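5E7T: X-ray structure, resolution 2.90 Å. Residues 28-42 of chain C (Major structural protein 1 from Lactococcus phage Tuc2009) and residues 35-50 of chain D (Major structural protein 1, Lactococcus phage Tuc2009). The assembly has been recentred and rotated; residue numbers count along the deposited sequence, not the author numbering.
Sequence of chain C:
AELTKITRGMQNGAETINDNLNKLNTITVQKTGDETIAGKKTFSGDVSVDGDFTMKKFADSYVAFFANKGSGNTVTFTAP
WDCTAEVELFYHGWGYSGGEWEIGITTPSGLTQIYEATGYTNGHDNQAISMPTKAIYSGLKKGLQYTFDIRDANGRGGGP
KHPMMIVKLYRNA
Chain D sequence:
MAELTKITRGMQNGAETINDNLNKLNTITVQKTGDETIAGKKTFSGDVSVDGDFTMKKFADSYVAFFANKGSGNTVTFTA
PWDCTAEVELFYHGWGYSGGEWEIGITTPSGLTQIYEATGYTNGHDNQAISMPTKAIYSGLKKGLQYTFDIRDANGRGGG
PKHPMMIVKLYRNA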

ATOM      1  N   THR C  28      -6.078  28.462 -22.467  1.00 74.60           N
ATOM      2  CA  THR C  28      -5.655  27.090 -22.721  1.00 74.33           C
ATOM      3  C   THR C  28      -5.375  26.770 -24.181  1.00 79.32           C
ATOM      4  O   THR C  28      -6.009  27.322 -25.092  1.00 78.01           O
ATOM      5  CB  THR C  28      -6.657  26.090 -22.135  1.00 76.47           C
ATOM      6  OG1 THR C  28      -7.961  26.360 -22.646  1.00 78.28           O
ATOM      7  CG2 THR C  28      -6.677  26.098 -20.628  1.00 67.91           C
ATOM      8  N   VAL C  29      -4.401  25.855 -24.381  1.00 77.11           N
ATOM      9  CA  VAL C  29      -3.991  25.301 -25.669  1.00 77.23           C
ATOM     10  C   VAL C  29      -5.024  24.192 -25.916  1.00 82.88           C
ATOM     11  O   VAL C  29      -5.284  23.368 -25.023  1.00 82.10           O
ATOM     12  CB  VAL C  29      -2.541  24.755 -25.630  1.00 81.04           C
ATOM     13  CG1 VAL C  29      -2.152  24.135 -26.967  1.00 81.62           C
ATOM     14  CG2 VAL C  29      -1.549  25.840 -25.239  1.00 81.08           C
ATOM     15  N   GLN C  30      -5.660  24.209 -27.091  1.00 80.05           N
ATOM     16  CA  GLN C  30      -6.717  23.249 -27.371  1.00 79.60           C
ATOM     17  C   GLN C  30      -6.395  22.315 -28.534  1.00 85.88           C
ATOM     18  O   GLN C  30      -5.506  22.610 -29.336  1.00 87.67           O
ATOM     19  CB  GLN C  30      -8.056  23.975 -27.555  1.00 80.01           C
ATOM     20  CG  GLN C  30      -8.599  24.493 -26.235  1.00 83.24           C
ATOM     21  CD  GLN C  30      -9.715  25.483 -26.354  1.00 94.23           C
ATOM     22  OE1 GLN C  30     -10.563  25.422 -27.252  1.00 89.20           O
ATOM     23  NE2 GLN C  30      -9.798  26.351 -25.369  1.00 84.66           N
ATOM     24  N   LYS C  31      -7.105  21.164 -28.588  1.00 81.61           N
ATOM     25  CA  LYS C  31      -6.944  20.096 -29.575  1.00 81.83           C
ATOM     26  C   LYS C  31      -7.487  20.447 -30.974  1.00 88.36           C
ATOM     27  O   LYS C  31      -7.548  19.562 -31.825  1.00 90.16           O
ATOM     28  CB  LYS C  31      -7.576  18.793 -29.070  1.00 82.64           C
ATOM     29  CG  LYS C  31      -6.904  18.159 -27.851  1.00 86.43           C
ATOM     30  CD  LYS C  31      -7.452  16.744 -27.611  1.00 91.63           C
ATOM     31  CE  LYS C  31      -7.645  16.376 -26.158  1.00 95.10           C
ATOM     32  NZ  LYS C  31      -8.797  15.443 -25.960  1.00 91.48           N
ATOM     33  N   THR C  32      -7.897  21.712 -31.210  1.00 84.39           N
ATOM     34  CA  THR C  32      -8.393  22.192 -32.509  1.00 84.82           C
ATOM     35  C   THR C  32      -8.002  23.667 -32.738  1.00 90.89           C
ATOM     36  O   THR C  32      -7.627  24.366 -31.792  1.00 90.77           O
ATOM     37  CB  THR C  32      -9.930  22.041 -32.643  1.00 87.85           C
ATOM     38  OG1 THR C  32     -10.600  22.669 -31.553  1.00 89.71           O
ATOM     39  CG2 THR C  32     -10.395  20.615 -32.831  1.00 83.29           C
ATOM     40  N   GLY C  33      -8.114  24.119 -33.991  1.00 88.29           N
ATOM     41  CA  GLY C  33      -7.879  25.501 -34.410  1.00 88.07           C
ATOM     42  C   GLY C  33      -6.452  26.002 -34.383  1.00 92.34           C
ATOM     43  O   GLY C  33      -5.596  25.436 -33.700  1.00 91.78           O
ATOM     44  N   ASP C  34      -6.198  27.096 -35.124  1.00 89.49           N
ATOM     45  CA  ASP C  34      -4.888  27.739 -35.225  1.00 89.16           C
ATOM     46  C   ASP C  34      -4.648  28.582 -33.967  1.00 90.08           C
ATOM     47  O   ASP C  34      -5.550  29.309 -33.533  1.00 88.94           O
ATOM     48  CB  ASP C  34      -4.827  28.607 -36.494  1.00 92.40           C
ATOM     49  CG  ASP C  34      -5.017  27.889 -37.825  1.00104.15           C
ATOM     50  OD1 ASP C  34      -5.779  26.897 -37.872  1.00103.03           O
ATOM     51  OD2 ASP C  34      -4.464  28.366 -38.834  1.00114.54           O
ATOM     52  N   GLU C  35      -3.453  28.465 -33.370  1.00 85.52           N
ATOM     53  CA  GLU C  35      -3.108  29.158 -32.131  1.00 84.71           C
ATOM     54  C   GLU C  35      -1.669  29.625 -32.069  1.00 89.64           C
ATOM     55  O   GLU C  35      -0.817  29.140 -32.812  1.00 91.21           O
ATOM     56  CB  GLU C  35      -3.316  28.209 -30.945  1.00 85.10           C
ATOM     57  CG  GLU C  35      -4.694  28.273 -30.328  1.00 96.23           C
ATOM     58  CD  GLU C  35      -4.961  27.185 -29.312  1.00114.73           C
ATOM     59  OE1 GLU C  35      -4.221  26.172 -29.303  1.00 81.39           O
ATOM     60  OE2 GLU C  35      -5.932  27.340 -28.536  1.00116.54           O
ATOM     61  N   THR C  36      -1.392  30.515 -31.112  1.00 85.07           N
ATOM     62  CA  THR C  36      -0.061  31.006 -30.807  1.00 85.41           C
ATOM     63  C   THR C  36       0.178  30.817 -29.307  1.00 91.73           C
ATOM     64  O   THR C  36      -0.605  31.309 -28.479  1.00 91.23           O
ATOM     65  CB  THR C  36       0.159  32.392 -31.369  1.00 84.50           C
ATOM     66  OG1 THR C  36      -0.081  32.332 -32.781  1.00 80.06           O
ATOM     67  CG2 THR C  36       1.561  32.915 -31.088  1.00 81.78           C
ATOM     68  N   ILE C  37       1.236  30.047 -28.975  1.00 89.40           N
ATOM     69  CA  ILE C  37       1.602  29.655 -27.615  1.00 89.01           C
ATOM     70  C   ILE C  37       2.906  30.304 -27.155  1.00 96.28           C
ATOM     71  O   ILE C  37       3.961  30.033 -27.722  1.00 97.88           O
ATOM     72  CB  ILE C  37       1.670  28.100 -27.525  1.00 91.28           C
ATOM     73  CG1 ILE C  37       0.393  27.444 -28.102  1.00 89.99           C
ATOM     74  CG2 ILE C  37       1.950  27.635 -26.084  1.00 91.79           C
ATOM     75  CD1 ILE C  37       0.599  26.173 -28.767  1.00 91.92           C
ATOM     76  N   ALA C  38       2.836  31.102 -26.088  1.00 94.15           N
ATOM     77  CA  ALA C  38       3.995  31.777 -25.503  1.00 96.42           C
ATOM     78  C   ALA C  38       4.533  31.024 -24.284  1.00103.32           C
ATOM     79  O   ALA C  38       3.796  30.294 -23.619  1.00102.39           O
ATOM     80  CB  ALA C  38       3.630  33.201 -25.110  1.00 97.54           C
ATOM     81  N   GLY C  39       5.809  31.233 -23.989  1.00102.48           N
ATOM     82  CA  GLY C  39       6.471  30.612 -22.850  1.00102.81           C
ATOM     83  C   GLY C  39       7.371  29.470 -23.253  1.00107.23           C
ATOM     84  O   GLY C  39       7.213  28.902 -24.347  1.00105.53           O
ATOM     85  N   LYS C  40       8.325  29.127 -22.363  1.00106.07           N
ATOM     86  CA  LYS C  40       9.269  28.041 -22.623  1.00107.82           C
ATOM     87  C   LYS C  40       8.597  26.692 -22.388  1.00109.64           C
ATOM     88  O   LYS C  40       8.285  26.339 -21.248  1.00109.36           O
ATOM     89  CB  LYS C  40      10.591  28.216 -21.840  1.00113.50           C
ATOM     90  CG  LYS C  40      11.192  29.631 -21.964  1.00135.24           C
ATOM     91  CD  LYS C  40      12.724  29.651 -22.093  1.00147.47           C
ATOM     92  CE  LYS C  40      13.256  31.059 -22.272  1.00150.30           C
ATOM     93  NZ  LYS C  40      14.717  31.076 -22.537  1.00151.93           N
ATOM     94  N   LYS C  41       8.326  25.971 -23.491  1.00103.82           N
ATOM     95  CA  LYS C  41       7.624  24.693 -23.492  1.00102.12           C
ATOM     96  C   LYS C  41       8.552  23.480 -23.587  1.00108.77           C
ATOM     97  O   LYS C  41       9.081  23.168 -24.660  1.00108.62           O
ATOM     98  CB  LYS C  41       6.549  24.686 -24.592  1.00101.67           C
ATOM     99  CG  LYS C  41       5.137  24.984 -24.083  1.00 96.50           C
ATOM    100  CD  LYS C  41       4.924  26.367 -23.461  1.00 89.53           C
ATOM    101  CE  LYS C  41       3.546  26.466 -22.885  1.00 85.33           C
ATOM    102  NZ  LYS C  41       3.301  27.759 -22.219  1.00 94.22           N
ATOM    103  N   THR C  42       8.722  22.783 -22.446  1.00106.78           N
ATOM    104  CA  THR C  42       9.565  21.592 -22.312  1.00107.92           C
ATOM    105  C   THR C  42       8.689  20.327 -22.334  1.00109.92           C
ATOM    106  O   THR C  42       7.851  20.145 -21.446  1.00109.13           O
ATOM    107  CB  THR C  42      10.401  21.685 -21.016  1.00119.42           C
ATOM    108  OG1 THR C  42      10.762  23.046 -20.740  1.00119.29           O
ATOM    109  CG2 THR C  42      11.629  20.786 -21.052  1.00120.40           C
TER
ATOM    110  N   ASP D  35      -1.149  10.516 -23.631  1.00 92.92           N
ATOM    111  CA  ASP D  35      -1.012  10.587 -25.077  1.00 92.67           C
ATOM    112  C   ASP D  35      -2.255  11.280 -25.675  1.00 95.04           C
ATOM    113  O   ASP D  35      -3.384  10.991 -25.271  1.00 94.29           O
ATOM    114  CB  ASP D  35      -0.809   9.185 -25.666  1.00 96.67           C
ATOM    115  CG  ASP D  35       0.410   8.402 -25.174  1.00103.58           C
ATOM    116  OD1 ASP D  35       1.041   8.829 -24.170  1.00103.40           O
ATOM    117  OD2 ASP D  35       0.704   7.339 -25.763  1.00104.37           O
ATOM    118  N   GLU D  36      -2.039  12.229 -26.599  1.00 90.59           N
ATOM    119  CA  GLU D  36      -3.100  13.016 -27.222  1.00 88.99           C
ATOM    120  C   GLU D  36      -2.823  13.316 -28.679  1.00 93.88           C
ATOM    121  O   GLU D  36      -1.679  13.206 -29.144  1.00 95.43           O
ATOM    122  CB  GLU D  36      -3.188  14.366 -26.511  1.00 88.69           C
ATOM    123  CG  GLU D  36      -4.149  14.411 -25.345  1.00 99.81           C
ATOM    124  CD  GLU D  36      -4.031  15.680 -24.530  1.00114.49           C
ATOM    125  OE1 GLU D  36      -2.972  16.345 -24.607  1.00 75.18           O
ATOM    126  OE2 GLU D  36      -4.990  15.989 -23.787  1.00125.48           O
ATOM    127  N   THR D  37      -3.862  13.785 -29.381  1.00 89.31           N
ATOM    128  CA  THR D  37      -3.739  14.230 -30.760  1.00 90.30           C
ATOM    129  C   THR D  37      -4.302  15.650 -30.848  1.00 93.64           C
ATOM    130  O   THR D  37      -5.459  15.888 -30.483  1.00 91.74           O
ATOM    131  CB  THR D  37      -4.286  13.211 -31.755  1.00 99.29           C
ATOM    132  OG1 THR D  37      -3.663  11.933 -31.510  1.00102.52           O
ATOM    133  CG2 THR D  37      -4.059  13.649 -33.198  1.00 94.56           C
ATOM    134  N   ILE D  38      -3.440  16.592 -31.298  1.00 90.46           N
ATOM    135  CA  ILE D  38      -3.687  18.026 -31.384  1.00 88.57           C
ATOM    136  C   ILE D  38      -3.809  18.526 -32.819  1.00 94.71           C
ATOM    137  O   ILE D  38      -2.838  18.475 -33.581  1.00 96.20           O
ATOM    138  CB  ILE D  38      -2.584  18.787 -30.600  1.00 90.62           C
ATOM    139  CG1 ILE D  38      -2.393  18.205 -29.182  1.00 89.26           C
ATOM    140  CG2 ILE D  38      -2.904  20.292 -30.540  1.00 91.84           C
ATOM    141  CD1 ILE D  38      -1.039  18.265 -28.672  1.00 90.25           C
ATOM    142  N   ALA D  39      -4.986  19.070 -33.162  1.00 91.39           N
ATOM    143  CA  ALA D  39      -5.270  19.623 -34.491  1.00 92.58           C
ATOM    144  C   ALA D  39      -5.092  21.152 -34.526  1.00 95.78           C
ATOM    145  O   ALA D  39      -5.220  21.808 -33.489  1.00 94.21           O
ATOM    146  CB  ALA D  39      -6.682  19.242 -34.923  1.00 93.45           C
ATOM    147  N   GLY D  40      -4.796  21.688 -35.713  1.00 92.94           N
ATOM    148  CA  GLY D  40      -4.614  23.117 -35.940  1.00 92.50           C
ATOM    149  C   GLY D  40      -3.165  23.547 -36.024  1.00 96.89           C
ATOM    150  O   GLY D  40      -2.280  22.840 -35.526  1.00 96.58           O
ATOM    151  N   LYS D  41      -2.906  24.709 -36.675  1.00 93.52           N
ATOM    152  CA  LYS D  41      -1.542  25.224 -36.811  1.00 93.49           C
ATOM    153  C   LYS D  41      -1.079  25.839 -35.490  1.00 97.61           C
ATOM    154  O   LYS D  41      -1.601  26.873 -35.057  1.00 97.85           O
ATOM    155  CB  LYS D  41      -1.364  26.166 -38.018  1.00 96.15           C
ATOM    156  CG  LYS D  41       0.087  26.648 -38.171  1.00103.32           C
ATOM    157  CD  LYS D  41       0.425  27.184 -39.562  1.00113.54           C
ATOM    158  CE  LYS D  41       1.899  27.522 -39.675  1.00124.03           C
ATOM    159  NZ  LYS D  41       2.315  27.825 -41.072  1.00135.88           N
ATOM    160  N   LYS D  42      -0.115  25.170 -34.845  1.00 93.20           N
ATOM    161  CA  LYS D  42       0.428  25.571 -33.550  1.00 91.77           C
ATOM    162  C   LYS D  42       1.762  26.323 -33.655  1.00 96.30           C
ATOM    163  O   LYS D  42       2.800  25.718 -33.933  1.00 97.72           O
ATOM    164  CB  LYS D  42       0.526  24.346 -32.625  1.00 92.90           C
ATOM    165  CG  LYS D  42      -0.628  24.223 -31.637  1.00 98.72           C
ATOM    166  CD  LYS D  42      -2.009  23.985 -32.256  1.00101.40           C
ATOM    167  CE  LYS D  42      -3.041  23.973 -31.165  1.00 94.14           C
ATOM    168  NZ  LYS D  42      -4.422  23.909 -31.687  1.00 95.10           N
ATOM    169  N   THR D  43       1.720  27.649 -33.429  1.00 91.23           N
ATOM    170  CA  THR D  43       2.883  28.535 -33.501  1.00 91.52           C
ATOM    171  C   THR D  43       3.383  28.841 -32.088  1.00 94.99           C
ATOM    172  O   THR D  43       2.639  29.410 -31.294  1.00 93.90           O
ATOM    173  CB  THR D  43       2.525  29.810 -34.290  1.00 98.05           C
ATOM    174  OG1 THR D  43       1.627  29.503 -35.366  1.00 98.04           O
ATOM    175  CG2 THR D  43       3.755  30.551 -34.802  1.00 95.94           C
ATOM    176  N   PHE D  44       4.625  28.448 -31.765  1.00 92.21           N
ATOM    177  CA  PHE D  44       5.212  28.676 -30.441  1.00 91.84           C
ATOM    178  C   PHE D  44       6.111  29.923 -30.430  1.00101.01           C
ATOM    179  O   PHE D  44       7.115  29.960 -31.138  1.00102.34           O
ATOM    180  CB  PHE D  44       5.991  27.435 -29.971  1.00 92.99           C
ATOM    181  CG  PHE D  44       5.169  26.202 -29.658  1.00 92.71           C
ATOM    182  CD1 PHE D  44       4.877  25.269 -30.648  1.00 94.98           C
ATOM    183  CD2 PHE D  44       4.729  25.948 -28.362  1.00 92.39           C
ATOM    184  CE1 PHE D  44       4.115  24.129 -30.353  1.00 94.53           C
ATOM    185  CE2 PHE D  44       3.987  24.798 -28.066  1.00 93.13           C
ATOM    186  CZ  PHE D  44       3.676  23.903 -29.064  1.00 91.54           C
ATOM    187  N   SER D  45       5.742  30.939 -29.630  1.00100.07           N
ATOM    188  CA  SER D  45       6.475  32.203 -29.464  1.00102.11           C
ATOM    189  C   SER D  45       7.844  31.990 -28.810  1.00110.84           C
ATOM    190  O   SER D  45       8.836  32.533 -29.303  1.00112.83           O
ATOM    191  CB  SER D  45       5.680  33.186 -28.607  1.00103.66           C
ATOM    192  OG  SER D  45       4.426  33.514 -29.176  1.00110.60           O
ATOM    193  N   GLY D  46       7.874  31.225 -27.710  1.00107.85           N
ATOM    194  CA  GLY D  46       9.083  30.966 -26.933  1.00108.86           C
ATOM    195  C   GLY D  46       9.887  29.761 -27.360  1.00115.78           C
ATOM    196  O   GLY D  46       9.711  29.245 -28.471  1.00115.92           O
ATOM    197  N   ASP D  47      10.791  29.313 -26.466  1.00114.36           N
ATOM    198  CA  ASP D  47      11.657  28.150 -26.683  1.00115.52           C
ATOM    199  C   ASP D  47      10.871  26.858 -26.494  1.00117.79           C
ATOM    200  O   ASP D  47       9.980  26.799 -25.653  1.00115.90           O
ATOM    201  CB  ASP D  47      12.851  28.163 -25.705  1.00118.75           C
ATOM    202  CG  ASP D  47      13.812  29.342 -25.805  1.00130.27           C
ATOM    203  OD1 ASP D  47      13.640  30.179 -26.721  1.00131.23           O
ATOM    204  OD2 ASP D  47      14.741  29.420 -24.971  1.00136.63           O
ATOM    205  N   VAL D  48      11.217  25.824 -27.272  1.00115.06           N
ATOM    206  CA  VAL D  48      10.607  24.488 -27.230  1.00114.10           C
ATOM    207  C   VAL D  48      11.722  23.430 -27.159  1.00119.47           C
ATOM    208  O   VAL D  48      12.656  23.448 -27.966  1.00119.74           O
ATOM    209  CB  VAL D  48       9.623  24.231 -28.410  1.00116.97           C
ATOM    210  CG1 VAL D  48       9.180  22.777 -28.473  1.00116.53           C
ATOM    211  CG2 VAL D  48       8.409  25.146 -28.330  1.00115.45           C
ATOM    212  N   SER D  49      11.616  22.516 -26.181  1.00115.66           N
ATOM    213  CA  SER D  49      12.570  21.428 -25.972  1.00115.90           C
ATOM    214  C   SER D  49      11.818  20.099 -25.952  1.00117.21           C
ATOM    215  O   SER D  49      10.769  20.002 -25.310  1.00116.60           O
ATOM    216  CB  SER D  49      13.318  21.627 -24.654  1.00119.90           C
ATOM    217  OG  SER D  49      14.086  22.821 -24.643  1.00129.12           O
ATOM    218  N   VAL D  50      12.339  19.085 -26.663  1.00112.06           N
ATOM    219  CA  VAL D  50      11.753  17.737 -26.710  1.00110.95           C
ATOM    220  C   VAL D  50      12.762  16.716 -26.135  1.00115.14           C
ATOM    221  O   VAL D  50      13.722  16.331 -26.816  1.00116.11           O
ATOM    222  CB  VAL D  50      11.220  17.334 -28.119  1.00114.02           C
ATOM    223  CG1 VAL D  50      10.589  15.943 -28.105  1.00114.04           C
ATOM    224  CG2 VAL D  50      10.229  18.361 -28.651  1.00112.17           C
TER

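The buried ammonium of Lys D42 gathers the carbonyls of a neighbouring chain's turn. Its NZ donates to Gln C30 O (2.9 Å) and Gly C33 O (2.8 Å), and within its own chain to Ala D39 O (2.9 Å). The charge is answered by a salt bridge from NZ of Lys D42 to OE1 of Glu C35 (3.3 Å), which also accepts from the backbone N of Gln C30. A long side chain bent at chi2 (p) reaches all of these from within the sheet.

Around this hub the strands pair in parallel, seven residues out of step in numbering. Chain C supplies both N and O at alternate residues: Glu C35 N to Lys D41 O (3.0 Å), Thr D43 N to Glu C35 O (3.0 Å), Ile C37 N to Thr D43 O (2.8 Å), Ser D45 N to Ile C37 O (2.8 Å). Lys C41 resumes the pattern with Asp D47 and Ser D49.

Side chains sort by face. Ile C37 shares one with Phe D44, setting CD1 over the ring, 3.7 Å from CE2; Thr C36 and Thr D43 take the other. Gly D40 permits close packing: a CB there would clash with Gly C33 O. At the more open margin, Lys C40 NZ clamps Asp D47 OD2 (2.9 Å) in a second salt bridge.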